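Local coordinates for extracellular solute-binding protein (Bordetella parapertussis, PDB 3PU5), which is a putative extracellular solute-binding protein of the bacterial periplasmic-binding-protein clan, and probably captures a small solute, perhaps a polyamine, for transport into the cell, at residues V113-R118 and G124-W129; G215-A220 and G226-V231. All coordinates share one frame; numbering follows the deposited sequence.

Interaction 1 comes first along the chain, where strand 111-117 ends: the chain turns through five residues and comes back, as segment 124-129, along the strand it has just left, before entering helix 129-138. Interaction 2 opens much later and closes the turn from helix 214-223 into strand 229-231. The two follow in series, neither nesting nor crossing, yet they meet in one sheet, because strands 111-117 and 229-231 pair antiparallel, with I115 O 2.7 Å from V231 N in a probable hydrogen bond. Segment 124-129 covers the sheet face bearing I115, Y117 and V231; helix 214-223 covers the opposite face, bearing A116 and W230.

Interaction 1: V113-R118 and G124-W129; sequences VGIAYR and GGVKSW
I115 and Y117 of strand 113-117 look onto the returning segment G124-W129, whose end-to-end direction lies 145° from that of the strand; the CA atoms come nearest at Y117 and G125, 6.6 Å apart. At this end the aromatic ring lies against bare backbone. CG of Y117 sits between its backbone N and carbonyl carbon (chi1 75°), which brings one ring face over G125, and G125 CA stands 3.6 Å from the ring centroid, only 18° off the normal, a CH-pi contact. G125 has no CB, and its positive phi suits a glycine; the bare CA lets the backbone lie close on the ring.

At the other end the roles are exchanged, and the ring comes from W129, the first residue of helix 129-138. I115 runs antiparallel to the W129 side chain, its CG1 lying over one face of the six-membered ring at 4.1 Å from the centroid, toward the rim. Its CD1 reaches on to the backbone of S128, 3.5 Å from S128 O, and also meets V126 CG2 at 3.9 Å. The far rim of the indole rests on the strand: V113 O is 3.4 Å from W129 CZ2, near the ring plane, while V113 CG1 comes in at the edge beside CH2.

S128 is the N-cap of helix 129-138, its OG bonded to E131 N, and W129 N is taken by E235. W129 NE1 donates to G236 O, which fixes the indole at its polar corner while its carbon rim packs on the strand. Across the contact itself the touches are apolar and CH-pi, with backbone carbonyl oxygens set against ring and methyl carbons, consistent with packing, not polar bonding between the two segments, holding the start of this helix on the sheet.

Interaction 2: G215-A220 and G226-V231; sequences GRTFIA and GMVKWV
F218 and W230 meet as an offset edge-to-face pair: the edge of the phenyl ring is directed at the face of the indole, the planes stand at 84°, and the centroid of the F218 ring is 5.7 Å from that of the W230 six-membered ring. The CA-CB bond of F218 leaves the helix away from the strand, but the end of the ring returns to it, CE1 lying 3.9 Å from W230 CB and CZ near W230 CE3. W230 holds CG anti to its backbone N (chi1 -173°), which puts CD1 of the pyrrole ring beside T217 while CE3 of the six-membered ring meets F218.

The CB of T217 is directed toward the strand, and its side chain lies roughly perpendicular to that of W230. Its two branches divide the work. CG2 lies 3.7 Å from K229 O, while OG1 passes 3.8 Å from W230 CD1 and hydrogen-bonds back to W213 O, at the end of strand 209-213 just before the helix. The indole nitrogen is likewise satisfied, by G212 O of the same strand, which fixes the rotation of the ring that F218 and T217 pack upon. One turn further along the helix the contact becomes mainly aliphatic: A220 CB and V228 CG2 touch at 3.7 Å, and V228 also leans on L202 and T203 of helix 197-204.

Helix and strand run roughly antiparallel, at 150°, with the axes of the two short segments 7.6 Å apart at closest approach. Strands 209-213 and 229-231 lie on either side of strand 111-117 and antiparallel to it, hence parallel to each other, with helix 214-223 packed on the sheet between them in sequence. This is a beta-alpha-beta crossover over one intervening antiparallel strand, consistent with the alpha/beta lobes of type II periplasmic binding proteins.

Interaction 1: V113-R118 and G124-W129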
loop_
_atom_site.group_PDB
_atom_site.type_symbol
_atom_site.label_atom_id
_atom_site.label_comp_id
_atom_site.label_asym_id
_atom_site.label_seq_id
_atom_site.Cartn_x
_atom_site.Cartn_y
_atom_site.Cartn_z
ATOM N N VAL A 113 -5.886 0.611 4.146
ATOM C CA VAL A 113 -7.295 0.260 4.104
ATOM C C VAL A 113 -7.898 0.348 5.502
ATOM O O VAL A 113 -7.435 -0.315 6.439
ATOM C CB VAL A 113 -7.533 -1.143 3.525
ATOM C CG1 VAL A 113 -9.037 -1.445 3.480
ATOM C CG2 VAL A 113 -6.928 -1.245 2.125
ATOM N N GLY A 114 -8.912 1.196 5.633
ATOM C CA GLY A 114 -9.671 1.298 6.856
ATOM C C GLY A 114 -11.130 1.118 6.490
ATOM O O GLY A 114 -11.450 0.405 5.534
ATOM N N ILE A 115 -12.008 1.775 7.239
ATOM C CA ILE A 115 -13.444 1.692 6.987
ATOM C C ILE A 115 -13.983 3.064 6.589
ATOM O O ILE A 115 -13.911 4.017 7.373
ATOM C CB ILE A 115 -14.184 1.189 8.226
ATOM C CG1 ILE A 115 -13.621 -0.173 8.649
ATOM C CG2 ILE A 115 -15.699 1.106 7.963
ATOM C CD1 ILE A 115 -13.639 -0.413 10.154
ATOM N N ALA A 116 -14.496 3.169 5.362
ATOM C CA ALA A 116 -15.058 4.426 4.878
ATOM C C ALA A 116 -16.581 4.409 4.970
ATOM O O ALA A 116 -17.209 3.380 4.720
ATOM C CB ALA A 116 -14.598 4.695 3.442
ATOM N N TYR A 117 -17.180 5.542 5.320
ATOM C CA TYR A 117 -18.624 5.573 5.543
ATOM C C TYR A 117 -19.248 6.966 5.336
ATOM O O TYR A 117 -18.545 7.971 5.228
ATOM C CB TYR A 117 -18.953 5.052 6.952
ATOM C CG TYR A 117 -18.621 6.043 8.057
ATOM C CD1 TYR A 117 -17.330 6.144 8.573
ATOM C CD2 TYR A 117 -19.599 6.884 8.575
ATOM C CE1 TYR A 117 -17.022 7.069 9.577
ATOM C CE2 TYR A 117 -19.305 7.808 9.568
ATOM C CZ TYR A 117 -18.024 7.895 10.065
ATOM O OH TYR A 117 -17.761 8.808 11.057
ATOM N N ARG A 118 -20.578 7.000 5.278
ATOM C CA ARG A 118 -21.340 8.242 5.207
ATOM C C ARG A 118 -21.909 8.569 6.581
ATOM O O ARG A 118 -22.760 7.838 7.089
ATOM C CB ARG A 118 -22.500 8.089 4.224
ATOM C CG ARG A 118 -22.121 8.197 2.763
ATOM C CD ARG A 118 -23.369 8.179 1.897
ATOM N NE ARG A 118 -24.175 9.389 2.062
ATOM C CZ ARG A 118 -24.348 10.307 1.114
ATOM N NH1 ARG A 118 -25.095 11.379 1.351
ATOM N NH2 ARG A 118 -23.780 10.143 -0.076
ATOM N N GLY A 124 -21.454 8.737 13.651
ATOM C CA GLY A 124 -20.328 8.314 14.457
ATOM C C GLY A 124 -19.590 7.126 13.875
ATOM O O GLY A 124 -18.544 6.734 14.384
ATOM N N GLY A 125 -20.137 6.555 12.810
ATOM C CA GLY A 125 -19.496 5.453 12.123
ATOM C C GLY A 125 -19.291 4.263 13.033
ATOM O O GLY A 125 -20.153 3.944 13.854
ATOM N N VAL A 126 -18.153 3.599 12.857
ATOM C CA VAL A 126 -17.755 2.449 13.659
ATOM C C VAL A 126 -16.317 2.708 14.093
ATOM O O VAL A 126 -15.681 3.607 13.561
ATOM C CB VAL A 126 -17.818 1.138 12.843
ATOM C CG1 VAL A 126 -19.205 0.925 12.300
ATOM C CG2 VAL A 126 -16.794 1.159 11.710
ATOM N N LYS A 127 -15.802 1.940 15.050
ATOM C CA LYS A 127 -14.451 2.182 15.550
ATOM C C LYS A 127 -13.475 1.067 15.211
ATOM O O LYS A 127 -12.257 1.246 15.329
ATOM C CB LYS A 127 -14.463 2.388 17.064
ATOM C CG LYS A 127 -15.078 3.703 17.513
ATOM C CD LYS A 127 -15.215 3.731 19.031
ATOM C CE LYS A 127 -15.501 5.134 19.546
ATOM N NZ LYS A 127 -15.507 5.158 21.040
ATOM N N SER A 128 -14.007 -0.081 14.805
ATOM C CA SER A 128 -13.180 -1.260 14.588
ATOM C C SER A 128 -13.695 -2.127 13.445
ATOM O O SER A 128 -14.860 -2.028 13.053
ATOM C CB SER A 128 -13.117 -2.100 15.860
ATOM O OG SER A 128 -14.384 -2.673 16.129
ATOM N N TRP A 129 -12.813 -2.977 12.919
ATOM C CA TRP A 129 -13.198 -3.993 11.944
ATOM C C TRP A 129 -14.254 -4.917 12.541
ATOM O O TRP A 129 -15.182 -5.369 11.856
ATOM C CB TRP A 129 -11.985 -4.846 11.568
ATOM C CG TRP A 129 -10.945 -4.139 10.736
ATOM C CD1 TRP A 129 -9.674 -3.777 11.121
ATOM C CD2 TRP A 129 -11.085 -3.728 9.374
ATOM N NE1 TRP A 129 -9.020 -3.166 10.071
ATOM C CE2 TRP A 129 -9.869 -3.117 8.992
ATOM C CE3 TRP A 129 -12.124 -3.816 8.437
ATOM C CZ2 TRP A 129 -9.667 -2.593 7.710
ATOM C CZ3 TRP A 129 -11.925 -3.295 7.171
ATOM C CH2 TRP A 129 -10.703 -2.692 6.817
#

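Interaction 2: G215-A220 and G226-V231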
loop_
_atom_site.group_PDB
_atom_site.type_symbol
_atom_site.label_atom_id
_atom_site.label_comp_id
_atom_site.label_asym_id
_atom_site.label_seq_id
_atom_site.Cartn_x
_atom_site.Cartn_y
_atom_site.Cartn_z
ATOM N N GLY A 215 -6.067 7.911 2.123
ATOM C CA GLY A 215 -5.815 9.074 1.286
ATOM C C GLY A 215 -6.971 9.410 0.358
ATOM O O GLY A 215 -7.437 10.551 0.297
ATOM N N ARG A 216 -7.432 8.405 -0.379
ATOM C CA ARG A 216 -8.545 8.587 -1.297
ATOM C C ARG A 216 -9.772 9.141 -0.587
ATOM O O ARG A 216 -10.443 10.041 -1.099
ATOM C CB ARG A 216 -8.866 7.267 -1.987
ATOM C CG ARG A 216 -7.812 6.894 -3.008
ATOM C CD ARG A 216 -8.126 5.594 -3.699
ATOM N NE ARG A 216 -7.823 5.698 -5.120
ATOM C CZ ARG A 216 -6.799 5.115 -5.722
ATOM N NH1 ARG A 216 -5.955 4.360 -5.031
ATOM N NH2 ARG A 216 -6.622 5.286 -7.024
ATOM N N THR A 217 -10.058 8.608 0.599
ATOM C CA THR A 217 -11.234 9.035 1.345
ATOM C C THR A 217 -11.031 10.460 1.880
ATOM O O THR A 217 -11.981 11.256 1.895
ATOM C CB THR A 217 -11.571 8.056 2.494
ATOM O OG1 THR A 217 -11.649 6.717 1.986
ATOM C CG2 THR A 217 -12.905 8.415 3.123
ATOM N N PHE A 218 -9.801 10.790 2.291
ATOM C CA PHE A 218 -9.505 12.135 2.804
ATOM C C PHE A 218 -9.773 13.175 1.721
ATOM O O PHE A 218 -10.379 14.212 1.978
ATOM C CB PHE A 218 -8.050 12.277 3.292
ATOM C CG PHE A 218 -7.678 11.372 4.449
ATOM C CD1 PHE A 218 -8.634 10.880 5.313
ATOM C CD2 PHE A 218 -6.345 11.052 4.685
ATOM C CE1 PHE A 218 -8.278 10.066 6.375
ATOM C CE2 PHE A 218 -5.975 10.237 5.737
ATOM C CZ PHE A 218 -6.942 9.743 6.589
ATOM N N ILE A 219 -9.317 12.886 0.507
ATOM C CA ILE A 219 -9.536 13.774 -0.630
ATOM C C ILE A 219 -11.030 14.015 -0.850
ATOM O O ILE A 219 -11.466 15.159 -1.005
ATOM C CB ILE A 219 -8.871 13.215 -1.899
ATOM C CG1 ILE A 219 -7.350 13.154 -1.695
ATOM C CG2 ILE A 219 -9.233 14.067 -3.127
ATOM C CD1 ILE A 219 -6.599 12.406 -2.782
ATOM N N ALA A 220 -11.811 12.936 -0.842
ATOM C CA ALA A 220 -13.261 13.034 -0.989
ATOM C C ALA A 220 -13.889 13.788 0.180
ATOM O O ALA A 220 -14.772 14.624 -0.015
ATOM C CB ALA A 220 -13.889 11.641 -1.127
ATOM N N GLY A 226 -17.028 16.950 4.211
ATOM C CA GLY A 226 -17.320 15.987 5.262
ATOM C C GLY A 226 -18.382 14.939 4.978
ATOM O O GLY A 226 -18.801 14.227 5.888
HETATM N N MSE A 227 -18.817 14.815 3.726
HETATM C CA MSE A 227 -19.907 13.889 3.408
HETATM C C MSE A 227 -19.480 12.423 3.585
HETATM O O MSE A 227 -20.311 11.536 3.840
HETATM C CB MSE A 227 -20.394 14.133 1.982
HETATM C CG MSE A 227 -21.818 13.706 1.700
HETATM SE SE MSE A 227 -22.154 13.723 -0.240
HETATM C CE MSE A 227 -21.460 15.460 -0.688
ATOM N N VAL A 228 -18.183 12.171 3.434
ATOM C CA VAL A 228 -17.638 10.845 3.707
ATOM C C VAL A 228 -16.506 10.970 4.714
ATOM O O VAL A 228 -15.857 12.016 4.796
ATOM C CB VAL A 228 -17.112 10.156 2.434
ATOM C CG1 VAL A 228 -18.239 9.947 1.447
ATOM C CG2 VAL A 228 -15.987 10.974 1.814
ATOM N N LYS A 229 -16.290 9.917 5.496
ATOM C CA LYS A 229 -15.220 9.917 6.476
ATOM C C LYS A 229 -14.553 8.551 6.499
ATOM O O LYS A 229 -15.114 7.564 6.000
ATOM C CB LYS A 229 -15.744 10.288 7.866
ATOM C CG LYS A 229 -15.991 11.778 8.049
ATOM C CD LYS A 229 -16.008 12.151 9.520
ATOM C CE LYS A 229 -16.079 13.660 9.716
ATOM N NZ LYS A 229 -17.284 14.259 9.079
ATOM N N TRP A 230 -13.355 8.509 7.075
ATOM C CA TRP A 230 -12.542 7.299 7.116
ATOM C C TRP A 230 -12.271 6.931 8.561
ATOM O O TRP A 230 -11.992 7.805 9.387
ATOM C CB TRP A 230 -11.213 7.536 6.401
ATOM C CG TRP A 230 -10.358 6.308 6.225
ATOM C CD1 TRP A 230 -10.505 5.335 5.285
ATOM C CD2 TRP A 230 -9.208 5.942 7.006
ATOM N NE1 TRP A 230 -9.521 4.383 5.425
ATOM C CE2 TRP A 230 -8.713 4.732 6.477
ATOM C CE3 TRP A 230 -8.553 6.519 8.103
ATOM C CZ2 TRP A 230 -7.588 4.085 7.007
ATOM C CZ3 TRP A 230 -7.435 5.874 8.629
ATOM C CH2 TRP A 230 -6.967 4.667 8.078
ATOM N N VAL A 231 -12.354 5.640 8.857
ATOM C CA VAL A 231 -12.078 5.132 10.193
ATOM C C VAL A 231 -10.725 4.446 10.240
ATOM O O VAL A 231 -10.428 3.574 9.432
ATOM C CB VAL A 231 -13.146 4.125 10.669
ATOM C CG1 VAL A 231 -12.804 3.618 12.059
ATOM C CG2 VAL A 231 -14.532 4.773 10.671
#